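Local coordinates for protein ftsY (Mycoplasma mycoides, PDB 1ZU4) that is a signal recognition particle receptor of the SRP54-type family, modelled here as its NG fragment, a helical bundle joined to a P-loop GTPase domain, at residues S257-T262 / L280-K285; N242-A247 / L274-L279. All blocks are in the same frame, centred on the assembly; numbering follows the deposited sequence.

Contact 1: S257-T262 / L280-K285; sequences SGIILT and LNIPIK
I259 of strand 258-262 is bracketed by P283 and K285 in a parallel beta bridge with I284, CA atoms 4.4 Å apart: I259 N donates to P283 O at 2.9 Å, and K285 N returns a bond to I259 O at 2.7 Å. The second bond is nearly linear, 178° at the hydrogen, whereas the first is bent to 137°; in both the donor lies in the carbonyl plane. The side chain of I259 carries most of the apolar contact. Its CG1, anti to the carbonyl carbon (chi1 -58°), packs 3.9 Å from CG2 of I282, in the loop before strand 284-288. I259 CD1 lies 4.1 Å from L280 CD2. The I259 side chain crosses those of I282 and L280 at about a right angle. The same I282 CG2 methyl also packs on bare backbone, 3.5 Å from G258 CA. Further along the strand, L261 CB meets I284 CG2 at 4.0 Å. K285 runs as an extended chain past G258 and brings CE to 3.4 Å from S257 O; its NZ goes on to a salt bridge with E230 and a hydrogen bond to R97 O. E230 OE1 also takes a hydrogen bond involving S257 OG, so one carboxylate serves both segments. Strands 258-262 and 284-288 are neighbouring parallel strands of a beta-alpha-beta unit of the GTPase domain, connected by helix 272-280. The chemistry is divided: two backbone bonds set the strand register, the aliphatic groups of I259, L261 and I284 line the same face of the sheet, and the K285 ammonium is probably balanced by E230 of strand 230-236.

Contact 2: N242-A247 / L274-L279; sequences NGVIQA and LAIKEL
Two helices of the GTPase domain, 241-250 and 272-280, pack side by side in this contact, V244 of the first facing A275, I276 and L279 of the second. Their segment axes approach to 9.9 Å and point the same general way, inclined at a signed crossing angle of -28°. No hydrogen bond links the segments, and the interface is apolar. V244 stands at its middle, its two methyls parted between different partners. CG1, anti to the backbone N (chi1 178°), touches L279 CB at 3.9 Å and lies equally far from the carbonyl oxygen of A275. CG2 turns to I276 instead, 3.9 Å from CG1 of that residue, with the CB of A275 somewhat farther away at 4.3 Å. At the more exposed margin, L279 extends over the backbone of the first helix. Its CG is anti to N (chi1 -156°), and its CD2 methyl comes within 3.8 Å of I245 CA and also borders V244 O. I245 meets that methyl with its own CG1 at 4.0 Å, although its CB is directed away from the second helix. The 200 Å² buried by both segments together describes a modest interface, with V244 and L279 accounting for most of it. Beneath the pair lies strand 230-236, where I276 reaches I235 and A247 covers L233 and I235. V244 is further enclosed by I272 and L280 of the second helix, while that helix also turns L274, K277 and E278 toward M53 of helix 51-64, placing it between helix 241-250 and the helical bundle.

From the N terminus the chain passes through helix 241-250, strand 258-262, helix 272-280 and strand 284-288, so the segments of the two contacts alternate and the contacts cross. Contact 2 closes the longer intervening loop, 26 residues that include strand 258-262; contact 1 closes 17 residues across the beta-alpha-beta unit whose connecting helix takes part in contact 2. Their centres lie 10 Å apart and their side chains meet directly: L261 CD1 is 3.7 Å from I276 CD1, and L280 CD2 is 3.8 Å from A247 CB. Together they join two neighbouring parallel strands to the helix pair covering one sheet face.

Contact 1: S257-T262 / L280-K285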
ATOM      1  N   SER A 257      -7.695  -7.225   2.040  1.00 13.80           N
ATOM      2  CA  SER A 257      -8.590  -6.570   1.031  1.00 13.76           C
ATOM      3  C   SER A 257      -7.838  -5.509   0.268  1.00 14.74           C
ATOM      4  O   SER A 257      -8.298  -5.094  -0.788  1.00 15.88           O
ATOM      5  CB  SER A 257      -9.829  -5.893   1.694  1.00 13.59           C
ATOM      6  OG  SER A 257      -9.390  -4.876   2.618  1.00 11.89           O
ATOM      7  N   GLY A 258      -6.662  -5.087   0.770  1.00 12.72           N
ATOM      8  CA  GLY A 258      -5.896  -4.077   0.109  1.00 13.01           C
ATOM      9  C   GLY A 258      -4.516  -3.890   0.719  1.00 12.14           C
ATOM     10  O   GLY A 258      -4.183  -4.461   1.758  1.00 13.22           O
ATOM     11  N   ILE A 259      -3.728  -3.063   0.072  1.00 12.06           N
ATOM     12  CA  ILE A 259      -2.317  -2.831   0.419  1.00 13.39           C
ATOM     13  C   ILE A 259      -2.053  -1.325   0.688  1.00 13.61           C
ATOM     14  O   ILE A 259      -2.578  -0.442   0.003  1.00 12.19           O
ATOM     15  CB  ILE A 259      -1.360  -3.306  -0.731  1.00 14.20           C
ATOM     16  CG1 ILE A 259      -1.515  -4.813  -1.091  1.00 17.04           C
ATOM     17  CG2 ILE A 259       0.128  -3.007  -0.449  1.00 13.60           C
ATOM     18  CD1 ILE A 259      -1.378  -5.749   0.028  1.00 18.66           C
ATOM     19  N   ILE A 260      -1.181  -1.071   1.652  1.00 14.50           N
ATOM     20  CA  ILE A 260      -0.604   0.222   1.927  1.00 13.88           C
ATOM     21  C   ILE A 260       0.884   0.081   1.593  1.00 15.16           C
ATOM     22  O   ILE A 260       1.573  -0.633   2.266  1.00 17.13           O
ATOM     23  CB  ILE A 260      -0.733   0.602   3.421  1.00 14.33           C
ATOM     24  CG1 ILE A 260      -2.235   0.611   3.875  1.00 13.63           C
ATOM     25  CG2 ILE A 260      -0.111   1.950   3.688  1.00 13.10           C
ATOM     26  CD1 ILE A 260      -2.372   1.048   5.345  1.00 12.98           C
ATOM     27  N   LEU A 261       1.338   0.772   0.556  1.00 14.33           N
ATOM     28  CA  LEU A 261       2.710   0.746   0.050  1.00 14.60           C
ATOM     29  C   LEU A 261       3.442   1.941   0.664  1.00 14.42           C
ATOM     30  O   LEU A 261       3.146   3.052   0.336  1.00 13.38           O
ATOM     31  CB  LEU A 261       2.682   0.908  -1.487  1.00 14.35           C
ATOM     32  CG  LEU A 261       4.064   0.806  -2.166  1.00 15.97           C
ATOM     33  CD1 LEU A 261       4.760  -0.535  -1.880  1.00 14.17           C
ATOM     34  CD2 LEU A 261       3.976   1.080  -3.666  1.00 15.80           C
ATOM     35  N   THR A 262       4.386   1.689   1.561  1.00 16.08           N
ATOM     36  CA  THR A 262       5.081   2.739   2.284  1.00 17.43           C
ATOM     37  C   THR A 262       6.450   2.940   1.729  1.00 18.15           C
ATOM     38  O   THR A 262       6.971   2.079   0.977  1.00 19.24           O
ATOM     39  CB  THR A 262       5.250   2.376   3.771  1.00 16.85           C
ATOM     40  OG1 THR A 262       6.001   1.157   3.876  1.00 19.49           O
ATOM     41  CG2 THR A 262       3.889   2.200   4.435  1.00 18.44           C
ATOM     42  N   LEU A 280       0.421 -10.580  -6.049  1.00 13.29           N
ATOM     43  CA  LEU A 280      -0.628 -10.614  -5.013  1.00 15.05           C
ATOM     44  C   LEU A 280      -2.000 -10.509  -5.567  1.00 15.22           C
ATOM     45  O   LEU A 280      -2.889 -11.098  -5.013  1.00 16.53           O
ATOM     46  CB  LEU A 280      -0.457  -9.491  -3.943  1.00 14.23           C
ATOM     47  CG  LEU A 280       0.706  -9.749  -2.936  1.00 18.20           C
ATOM     48  CD1 LEU A 280       2.026  -9.321  -3.508  1.00 15.02           C
ATOM     49  CD2 LEU A 280       0.468  -9.011  -1.620  1.00 20.43           C
ATOM     50  N   ASN A 281      -2.155  -9.767  -6.661  1.00 15.94           N
ATOM     51  CA  ASN A 281      -3.440  -9.471  -7.263  1.00 16.43           C
ATOM     52  C   ASN A 281      -4.387  -8.824  -6.264  1.00 16.65           C
ATOM     53  O   ASN A 281      -5.588  -9.194  -6.185  1.00 14.69           O
ATOM     54  CB  ASN A 281      -4.084 -10.748  -7.830  1.00 17.96           C
ATOM     55  CG  ASN A 281      -5.178 -10.449  -8.791  1.00 19.28           C
ATOM     56  OD1 ASN A 281      -5.189  -9.377  -9.401  1.00 18.84           O
ATOM     57  ND2 ASN A 281      -6.132 -11.382  -8.916  1.00 19.89           N
ATOM     58  N   ILE A 282      -3.832  -7.912  -5.462  1.00 15.55           N
ATOM     59  CA  ILE A 282      -4.600  -7.199  -4.449  1.00 15.93           C
ATOM     60  C   ILE A 282      -4.338  -5.709  -4.704  1.00 15.57           C
ATOM     61  O   ILE A 282      -3.202  -5.349  -4.950  1.00 14.91           O
ATOM     62  CB  ILE A 282      -4.155  -7.553  -2.985  1.00 16.11           C
ATOM     63  CG1 ILE A 282      -4.455  -9.007  -2.619  1.00 14.33           C
ATOM     64  CG2 ILE A 282      -4.848  -6.651  -1.975  1.00 14.06           C
ATOM     65  CD1 ILE A 282      -3.584  -9.558  -1.487  1.00 16.09           C
ATOM     66  N   PRO A 283      -5.380  -4.852  -4.642  1.00 17.06           N
ATOM     67  CA  PRO A 283      -5.126  -3.444  -4.942  1.00 16.26           C
ATOM     68  C   PRO A 283      -4.308  -2.743  -3.896  1.00 15.85           C
ATOM     69  O   PRO A 283      -4.518  -2.915  -2.666  1.00 15.29           O
ATOM     70  CB  PRO A 283      -6.516  -2.827  -4.957  1.00 17.89           C
ATOM     71  CG  PRO A 283      -7.485  -3.961  -4.915  1.00 18.49           C
ATOM     72  CD  PRO A 283      -6.795  -5.090  -4.278  1.00 16.33           C
ATOM     73  N   ILE A 284      -3.429  -1.877  -4.382  1.00 13.66           N
ATOM     74  CA  ILE A 284      -2.779  -0.930  -3.523  1.00 13.29           C
ATOM     75  C   ILE A 284      -3.846   0.162  -3.303  1.00 13.50           C
ATOM     76  O   ILE A 284      -4.445   0.626  -4.275  1.00 13.15           O
ATOM     77  CB  ILE A 284      -1.509  -0.346  -4.203  1.00 12.00           C
ATOM     78  CG1 ILE A 284      -0.486  -1.450  -4.481  1.00 11.93           C
ATOM     79  CG2 ILE A 284      -0.884   0.764  -3.332  1.00 13.11           C
ATOM     80  CD1 ILE A 284       0.611  -1.014  -5.408  1.00 13.23           C
ATOM     81  N   LYS A 285      -4.064   0.572  -2.041  1.00 12.99           N
ATOM     82  CA  LYS A 285      -5.120   1.542  -1.731  1.00 14.10           C
ATOM     83  C   LYS A 285      -4.637   2.848  -1.117  1.00 14.65           C
ATOM     84  O   LYS A 285      -5.320   3.874  -1.228  1.00 15.27           O
ATOM     85  CB  LYS A 285      -6.211   0.917  -0.854  1.00 13.55           C
ATOM     86  CG  LYS A 285      -6.959  -0.257  -1.588  1.00 13.63           C
ATOM     87  CD  LYS A 285      -8.151  -0.701  -0.844  1.00 12.70           C
ATOM     88  CE  LYS A 285      -8.867  -1.821  -1.615  1.00 10.73           C
ATOM     89  NZ  LYS A 285     -10.164  -2.140  -0.945  1.00  6.38           N
TER

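Contact 2: N242-A247 / L274-L279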
ATOM      1  N   ASN A 242      11.687  -8.615  -2.625  1.00 18.08           N
ATOM      2  CA  ASN A 242      11.793  -9.318  -1.345  1.00 17.86           C
ATOM      3  C   ASN A 242      10.532  -9.136  -0.512  1.00 17.10           C
ATOM      4  O   ASN A 242      10.042 -10.087   0.049  1.00 18.14           O
ATOM      5  CB  ASN A 242      13.010  -8.827  -0.489  1.00 16.93           C
ATOM      6  CG  ASN A 242      14.352  -9.087  -1.163  1.00 17.05           C
ATOM      7  OD1 ASN A 242      15.154  -9.940  -0.730  1.00 24.18           O
ATOM      8  ND2 ASN A 242      14.594  -8.377  -2.223  1.00 13.18           N
ATOM      9  N   GLY A 243      10.069  -7.885  -0.429  1.00 16.88           N
ATOM     10  CA  GLY A 243       8.916  -7.486   0.365  1.00 18.24           C
ATOM     11  C   GLY A 243       7.632  -7.971  -0.270  1.00 17.51           C
ATOM     12  O   GLY A 243       6.710  -8.363   0.424  1.00 18.19           O
ATOM     13  N   VAL A 244       7.619  -7.993  -1.611  1.00 17.93           N
ATOM     14  CA  VAL A 244       6.465  -8.490  -2.385  1.00 16.86           C
ATOM     15  C   VAL A 244       6.215  -9.974  -2.115  1.00 17.88           C
ATOM     16  O   VAL A 244       5.050 -10.401  -1.870  1.00 18.41           O
ATOM     17  CB  VAL A 244       6.653  -8.209  -3.910  1.00 16.95           C
ATOM     18  CG1 VAL A 244       5.531  -8.750  -4.704  1.00 15.19           C
ATOM     19  CG2 VAL A 244       6.784  -6.695  -4.165  1.00 15.11           C
ATOM     20  N   ILE A 245       7.277 -10.771  -2.169  1.00 18.54           N
ATOM     21  CA  ILE A 245       7.161 -12.224  -1.884  1.00 19.36           C
ATOM     22  C   ILE A 245       6.697 -12.456  -0.440  1.00 19.32           C
ATOM     23  O   ILE A 245       5.800 -13.253  -0.176  1.00 20.14           O
ATOM     24  CB  ILE A 245       8.488 -12.962  -2.216  1.00 19.77           C
ATOM     25  CG1 ILE A 245       8.754 -12.923  -3.728  1.00 17.28           C
ATOM     26  CG2 ILE A 245       8.536 -14.410  -1.665  1.00 21.21           C
ATOM     27  CD1 ILE A 245      10.278 -13.029  -4.052  1.00 17.24           C
ATOM     28  N   GLN A 246       7.274 -11.722   0.498  1.00 19.41           N
ATOM     29  CA  GLN A 246       6.880 -11.845   1.887  1.00 19.35           C
ATOM     30  C   GLN A 246       5.418 -11.438   2.089  1.00 18.90           C
ATOM     31  O   GLN A 246       4.716 -12.092   2.870  1.00 17.00           O
ATOM     32  CB  GLN A 246       7.782 -10.979   2.773  1.00 20.10           C
ATOM     33  CG  GLN A 246       9.185 -11.519   2.872  1.00 22.60           C
ATOM     34  CD  GLN A 246       9.358 -12.359   4.107  1.00 27.10           C
ATOM     35  OE1 GLN A 246       8.960 -11.930   5.193  1.00 28.39           O
ATOM     36  NE2 GLN A 246       9.968 -13.555   3.966  1.00 24.29           N
ATOM     37  N   ALA A 247       4.974 -10.375   1.397  1.00 17.54           N
ATOM     38  CA  ALA A 247       3.584  -9.930   1.495  1.00 17.59           C
ATOM     39  C   ALA A 247       2.653 -11.016   0.943  1.00 17.72           C
ATOM     40  O   ALA A 247       1.640 -11.283   1.538  1.00 16.39           O
ATOM     41  CB  ALA A 247       3.366  -8.623   0.767  1.00 17.12           C
ATOM     42  N   LEU A 274       3.705  -2.743  -9.951  1.00 13.09           N
ATOM     43  CA  LEU A 274       3.314  -3.750 -10.909  1.00 14.33           C
ATOM     44  C   LEU A 274       3.657  -5.139 -10.431  1.00 13.48           C
ATOM     45  O   LEU A 274       2.946  -6.068 -10.725  1.00 14.03           O
ATOM     46  CB  LEU A 274       3.967  -3.489 -12.263  1.00 14.08           C
ATOM     47  CG  LEU A 274       3.512  -2.234 -13.013  1.00 18.25           C
ATOM     48  CD1 LEU A 274       4.298  -2.113 -14.338  1.00 20.42           C
ATOM     49  CD2 LEU A 274       2.080  -2.412 -13.296  1.00 20.05           C
ATOM     50  N   ALA A 275       4.784  -5.279  -9.756  1.00 13.15           N
ATOM     51  CA  ALA A 275       5.165  -6.535  -9.144  1.00 13.04           C
ATOM     52  C   ALA A 275       4.071  -6.939  -8.150  1.00 13.21           C
ATOM     53  O   ALA A 275       3.704  -8.099  -8.098  1.00 12.08           O
ATOM     54  CB  ALA A 275       6.568  -6.411  -8.432  1.00 13.15           C
ATOM     55  N   ILE A 276       3.554  -5.979  -7.362  1.00 13.48           N
ATOM     56  CA  ILE A 276       2.499  -6.256  -6.390  1.00 13.79           C
ATOM     57  C   ILE A 276       1.224  -6.769  -7.101  1.00 14.95           C
ATOM     58  O   ILE A 276       0.666  -7.812  -6.762  1.00 13.15           O
ATOM     59  CB  ILE A 276       2.201  -4.989  -5.497  1.00 15.16           C
ATOM     60  CG1 ILE A 276       3.376  -4.778  -4.510  1.00 13.22           C
ATOM     61  CG2 ILE A 276       0.868  -5.138  -4.746  1.00 14.56           C
ATOM     62  CD1 ILE A 276       3.456  -3.381  -3.919  1.00 14.04           C
ATOM     63  N   LYS A 277       0.768  -6.000  -8.077  1.00 15.68           N
ATOM     64  CA  LYS A 277      -0.388  -6.362  -8.887  1.00 15.84           C
ATOM     65  C   LYS A 277      -0.228  -7.805  -9.438  1.00 14.93           C
ATOM     66  O   LYS A 277      -1.157  -8.591  -9.340  1.00 13.93           O
ATOM     67  CB  LYS A 277      -0.515  -5.321 -10.007  1.00 16.30           C
ATOM     68  CG  LYS A 277      -1.426  -5.672 -11.150  1.00 16.86           C
ATOM     69  CD  LYS A 277      -2.836  -5.835 -10.613  1.00 23.04           C
ATOM     70  CE  LYS A 277      -3.687  -6.623 -11.591  1.00 25.60           C
ATOM     71  NZ  LYS A 277      -3.371  -6.304 -13.034  1.00 33.26           N
ATOM     72  N   GLU A 278       0.950  -8.143  -9.975  1.00 13.32           N
ATOM     73  CA  GLU A 278       1.165  -9.490 -10.558  1.00 15.46           C
ATOM     74  C   GLU A 278       1.178 -10.588  -9.488  1.00 15.07           C
ATOM     75  O   GLU A 278       0.408 -11.541  -9.575  1.00 15.90           O
ATOM     76  CB  GLU A 278       2.475  -9.551 -11.374  1.00 15.70           C
ATOM     77  CG  GLU A 278       2.788 -10.922 -11.981  1.00 17.20           C
ATOM     78  CD  GLU A 278       1.798 -11.316 -13.038  1.00 21.81           C
ATOM     79  OE1 GLU A 278       1.265 -10.433 -13.746  1.00 23.59           O
ATOM     80  OE2 GLU A 278       1.532 -12.524 -13.120  1.00 25.07           O
ATOM     81  N   LEU A 279       2.043 -10.460  -8.484  1.00 13.30           N
ATOM     82  CA  LEU A 279       2.178 -11.522  -7.522  1.00 14.15           C
ATOM     83  C   LEU A 279       0.978 -11.679  -6.576  1.00 14.28           C
ATOM     84  O   LEU A 279       0.603 -12.800  -6.325  1.00 13.61           O
ATOM     85  CB  LEU A 279       3.465 -11.416  -6.687  1.00 13.15           C
ATOM     86  CG  LEU A 279       3.912 -12.785  -6.114  1.00 17.47           C
ATOM     87  CD1 LEU A 279       4.466 -13.674  -7.249  1.00 20.49           C
ATOM     88  CD2 LEU A 279       4.938 -12.663  -4.984  1.00 17.02           C
TER